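Local coordinates for transcriptional regulator (Enterococcus faecalis, PDB 3QFI), which is a putative transcriptional regulator of the LytR-CpsA-Psr family, its precise role not established here, built on a mixed beta sheet with flanking helices, at residues 181-184 and 185-188; 207-210 and 211-214. All coordinates share one frame; numbering follows the deposited sequence.

Interaction 1. Residues 181-184 and 185-188; sequences VRKV and MSFD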
loop_
_atom_site.group_PDB
_atom_site.type_symbol
_atom_site.label_atom_id
_atom_site.label_comp_id
_atom_site.label_asym_id
_atom_site.label_seq_id
_atom_site.Cartn_x
_atom_site.Cartn_y
_atom_site.Cartn_z
ATOM N N VAL A 181 -8.736 -5.643 6.934
ATOM C CA VAL A 181 -8.142 -6.959 6.858
ATOM C C VAL A 181 -8.354 -7.739 8.133
ATOM O O VAL A 181 -8.674 -8.932 8.103
ATOM C CB VAL A 181 -6.650 -6.850 6.610
ATOM C CG1 VAL A 181 -5.997 -8.214 6.763
ATOM C CG2 VAL A 181 -6.414 -6.283 5.216
ATOM N N ARG A 182 -8.171 -7.058 9.258
ATOM C CA ARG A 182 -8.327 -7.687 10.558
ATOM C C ARG A 182 -9.742 -8.253 10.700
ATOM O O ARG A 182 -9.925 -9.376 11.160
ATOM C CB ARG A 182 -8.055 -6.658 11.651
ATOM C CG ARG A 182 -7.643 -7.260 12.969
ATOM C CD ARG A 182 -6.133 -7.257 13.141
ATOM N NE ARG A 182 -5.728 -8.107 14.259
ATOM C CZ ARG A 182 -4.493 -8.176 14.744
ATOM N NH1 ARG A 182 -4.228 -8.989 15.762
ATOM N NH2 ARG A 182 -3.529 -7.426 14.218
ATOM N N LYS A 183 -10.730 -7.463 10.288
ATOM C CA LYS A 183 -12.138 -7.845 10.352
ATOM C C LYS A 183 -12.454 -8.942 9.333
ATOM O O LYS A 183 -13.037 -9.974 9.677
ATOM C CB LYS A 183 -13.011 -6.627 10.061
ATOM C CG LYS A 183 -14.485 -6.796 10.380
ATOM C CD LYS A 183 -14.729 -6.762 11.877
ATOM C CE LYS A 183 -14.094 -5.533 12.513
ATOM N NZ LYS A 183 -14.569 -4.279 11.879
ATOM N N VAL A 184 -12.072 -8.718 8.077
ATOM C CA VAL A 184 -12.331 -9.698 7.028
ATOM C C VAL A 184 -11.760 -11.063 7.400
ATOM O O VAL A 184 -12.232 -12.088 6.907
ATOM C CB VAL A 184 -11.720 -9.273 5.663
ATOM C CG1 VAL A 184 -12.112 -10.281 4.594
ATOM C CG2 VAL A 184 -12.204 -7.884 5.259
ATOM N N MET A 185 -10.747 -11.077 8.266
ATOM C CA MET A 185 -10.117 -12.328 8.693
ATOM C C MET A 185 -10.495 -12.708 10.127
ATOM O O MET A 185 -9.962 -13.672 10.677
ATOM C CB MET A 185 -8.589 -12.212 8.613
ATOM C CG MET A 185 -8.023 -11.874 7.240
ATOM S SD MET A 185 -8.051 -13.239 6.075
ATOM C CE MET A 185 -6.642 -14.147 6.631
ATOM N N SER A 186 -11.408 -11.957 10.734
ATOM C CA SER A 186 -11.814 -12.230 12.109
ATOM C C SER A 186 -12.891 -13.306 12.207
ATOM O O SER A 186 -13.767 -13.229 13.070
ATOM C CB SER A 186 -12.328 -10.955 12.777
ATOM O OG SER A 186 -13.610 -10.606 12.290
ATOM N N PHE A 187 -12.834 -14.303 11.328
ATOM C CA PHE A 187 -13.816 -15.382 11.353
ATOM C C PHE A 187 -15.221 -14.855 11.088
ATOM O O PHE A 187 -15.840 -14.253 11.966
ATOM C CB PHE A 187 -13.763 -16.089 12.712
ATOM C CG PHE A 187 -14.768 -17.200 12.871
ATOM C CD1 PHE A 187 -16.052 -16.941 13.343
ATOM C CD2 PHE A 187 -14.420 -18.514 12.564
ATOM C CE1 PHE A 187 -16.972 -17.974 13.511
ATOM C CE2 PHE A 187 -15.331 -19.553 12.727
ATOM C CZ PHE A 187 -16.610 -19.283 13.203
ATOM N N ASP A 188 -15.713 -15.091 9.873
ATOM C CA ASP A 188 -17.044 -14.645 9.461
ATOM C C ASP A 188 -17.828 -15.781 8.814
ATOM O O ASP A 188 -18.336 -15.636 7.699
ATOM C CB ASP A 188 -16.936 -13.495 8.456
ATOM C CG ASP A 188 -16.171 -12.309 9.000
ATOM O OD1 ASP A 188 -16.639 -11.702 9.989
ATOM O OD2 ASP A 188 -15.106 -11.988 8.431
#
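S186 folds back on the last turn of helix 166-184 and grips the carbonyl of K183 twice. Its hydroxyl donates to K183 O from S186 OG over 2.7 Å, in the carbonyl plane and on a lone pair, while its backbone S186 N reaches K183 O at 2.8 Å from above that plane. Serine suits the place because its short side chain, with OG set between the backbone N and the carbonyl carbon (chi1 74°), brings OG back to K183 O. One residue earlier, M185 N closes the final helical bond on V181 O at 3.0 Å, and M185 is where helical backbone angles end. M185 CG lies 4.2 Å from V181 CG1, a light apolar contact near the start of the methionine chain; F224 touches both side chains, and Q217 also meets M185. D188 turns its carboxylate back toward the helix end and forms a salt bridge with R194, which probably balances its charge, and R182 NH1 donates to the carbonyl of K225. The K183 carbonyl, at a helix C terminus where carbonyls lack further turns of amides, thus obtains two donors from one residue.

Interaction 2. Residues 207-210 and 211-214; sequences DLTW and DDMM
T209 and D212 lean obliquely across one another, each side chain reaching for the other's backbone. T209 OG1 donates to D212 OD2 at 2.7 Å, arriving from above the carboxylate plane, whereas T209 N meets the same D212 OD2 at 2.9 Å on the anti side and only 16° out of that plane. The two donors therefore approach one oxygen from different directions, which should restrain the carboxylate's rotation. In return T209 OG1 accepts from D212 N at 3.2 Å; a chi1 of 66° turns the hydroxyl toward the first turn of the helix. This is a capping box, with T209 as N-cap of helix 210-216. Threonine can give and take a hydrogen bond, and aspartate brings a negative charge to the helix N terminus, where the dipole would probably stabilise it. Helical bonding then begins with M213 N to T209 O at 3.2 Å and M214 N to W210 O at 2.9 Å. Beside the polar box, L208 crosses M213 at about a right angle, with L208 CD2 3.7 Å from M213 SD, while the other methyl, L208 CD1, lies 3.6 Å from D212 CB. The branched leucine thus spans two helix residues. H105 of strand 105-109 touches L208 as well, and the carboxylate of D207 accepts a bond from Y106 N.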
loop_
_atom_site.group_PDB
_atom_site.type_symbol
_atom_site.label_atom_id
_atom_site.label_comp_id
_atom_site.label_asym_id
_atom_site.label_seq_id
_atom_site.Cartn_x
_atom_site.Cartn_y
_atom_site.Cartn_z
ATOM N N ASP A 207 -6.284 -10.478 -9.363
ATOM C CA ASP A 207 -5.899 -11.737 -9.994
ATOM C C ASP A 207 -5.969 -12.810 -8.919
ATOM O O ASP A 207 -5.470 -13.919 -9.094
ATOM C CB ASP A 207 -4.475 -11.645 -10.535
ATOM C CG ASP A 207 -3.470 -11.231 -9.467
ATOM O OD1 ASP A 207 -3.909 -10.863 -8.349
ATOM O OD2 ASP A 207 -2.247 -11.268 -9.750
ATOM N N LEU A 208 -6.588 -12.443 -7.800
ATOM C CA LEU A 208 -6.759 -13.315 -6.645
ATOM C C LEU A 208 -8.110 -14.020 -6.739
ATOM O O LEU A 208 -9.158 -13.373 -6.764
ATOM C CB LEU A 208 -6.693 -12.472 -5.372
ATOM C CG LEU A 208 -6.270 -13.136 -4.061
ATOM C CD1 LEU A 208 -4.914 -13.823 -4.218
ATOM C CD2 LEU A 208 -6.197 -12.072 -2.981
ATOM N N THR A 209 -8.082 -15.346 -6.794
ATOM C CA THR A 209 -9.316 -16.111 -6.907
ATOM C C THR A 209 -9.993 -16.334 -5.570
ATOM O O THR A 209 -9.462 -15.982 -4.518
ATOM C CB THR A 209 -9.084 -17.495 -7.565
ATOM O OG1 THR A 209 -8.265 -18.311 -6.716
ATOM C CG2 THR A 209 -8.403 -17.330 -8.921
ATOM N N TRP A 210 -11.179 -16.926 -5.630
ATOM C CA TRP A 210 -11.970 -17.208 -4.444
ATOM C C TRP A 210 -11.247 -18.277 -3.643
ATOM O O TRP A 210 -11.097 -18.167 -2.430
ATOM C CB TRP A 210 -13.348 -17.698 -4.869
ATOM C CG TRP A 210 -13.878 -16.999 -6.097
ATOM C CD1 TRP A 210 -14.682 -17.542 -7.057
ATOM C CD2 TRP A 210 -13.650 -15.634 -6.493
ATOM N NE1 TRP A 210 -14.971 -16.608 -8.026
ATOM C CE2 TRP A 210 -14.355 -15.427 -7.705
ATOM C CE3 TRP A 210 -12.926 -14.564 -5.943
ATOM C CZ2 TRP A 210 -14.353 -14.198 -8.379
ATOM C CZ3 TRP A 210 -12.924 -13.337 -6.616
ATOM C CH2 TRP A 210 -13.636 -13.168 -7.822
ATOM N N ASP A 211 -10.792 -19.313 -4.338
ATOM C CA ASP A 211 -10.059 -20.398 -3.696
ATOM C C ASP A 211 -8.846 -19.813 -2.958
ATOM O O ASP A 211 -8.498 -20.259 -1.865
ATOM C CB ASP A 211 -9.578 -21.406 -4.746
ATOM C CG ASP A 211 -10.661 -21.778 -5.737
ATOM O OD1 ASP A 211 -11.661 -22.411 -5.325
ATOM O OD2 ASP A 211 -10.516 -21.426 -6.933
ATOM N N ASP A 212 -8.202 -18.822 -3.572
ATOM C CA ASP A 212 -7.043 -18.186 -2.971
ATOM C C ASP A 212 -7.450 -17.567 -1.642
ATOM O O ASP A 212 -6.726 -17.669 -0.656
ATOM C CB ASP A 212 -6.454 -17.114 -3.904
ATOM C CG ASP A 212 -5.705 -17.710 -5.115
ATOM O OD1 ASP A 212 -4.978 -18.715 -4.958
ATOM O OD2 ASP A 212 -5.824 -17.152 -6.228
ATOM N N MET A 213 -8.622 -16.942 -1.616
ATOM C CA MET A 213 -9.132 -16.316 -0.400
ATOM C C MET A 213 -9.395 -17.365 0.685
ATOM O O MET A 213 -8.982 -17.195 1.838
ATOM C CB MET A 213 -10.427 -15.564 -0.697
ATOM C CG MET A 213 -10.409 -14.141 -0.213
ATOM S SD MET A 213 -9.231 -13.174 -1.149
ATOM C CE MET A 213 -10.305 -12.572 -2.497
ATOM N N MET A 214 -10.082 -18.443 0.314
ATOM C CA MET A 214 -10.389 -19.520 1.252
ATOM C C MET A 214 -9.096 -20.134 1.797
ATOM O O MET A 214 -9.060 -20.593 2.937
ATOM C CB MET A 214 -11.236 -20.612 0.577
ATOM C CG MET A 214 -12.646 -20.188 0.140
ATOM S SD MET A 214 -13.890 -19.998 1.468
ATOM C CE MET A 214 -13.491 -18.359 2.111
#

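Overall arrangement
Following the chain from its N terminus, helix 166-184 ends in interaction 1, where the backbone turns out into a loop that includes the unmodelled residues 189-192. The chain then runs through strand 204-206, an outermost strand of the six-stranded mixed sheet, and enters interaction 2 at the start of helix 210-216. Each contact closes a short local turn; they lie in series, neither nesting nor crossing. The centres of interactions 1 and 2 are about 15 Å apart. The nearest atoms of interactions 1 and 2 are about 6 Å apart, so they do not touch. Interaction 1 joins a helix to its exit loop, and interaction 2 joins the sheet's edge strand to the following helix, on the same side of the chain's centre.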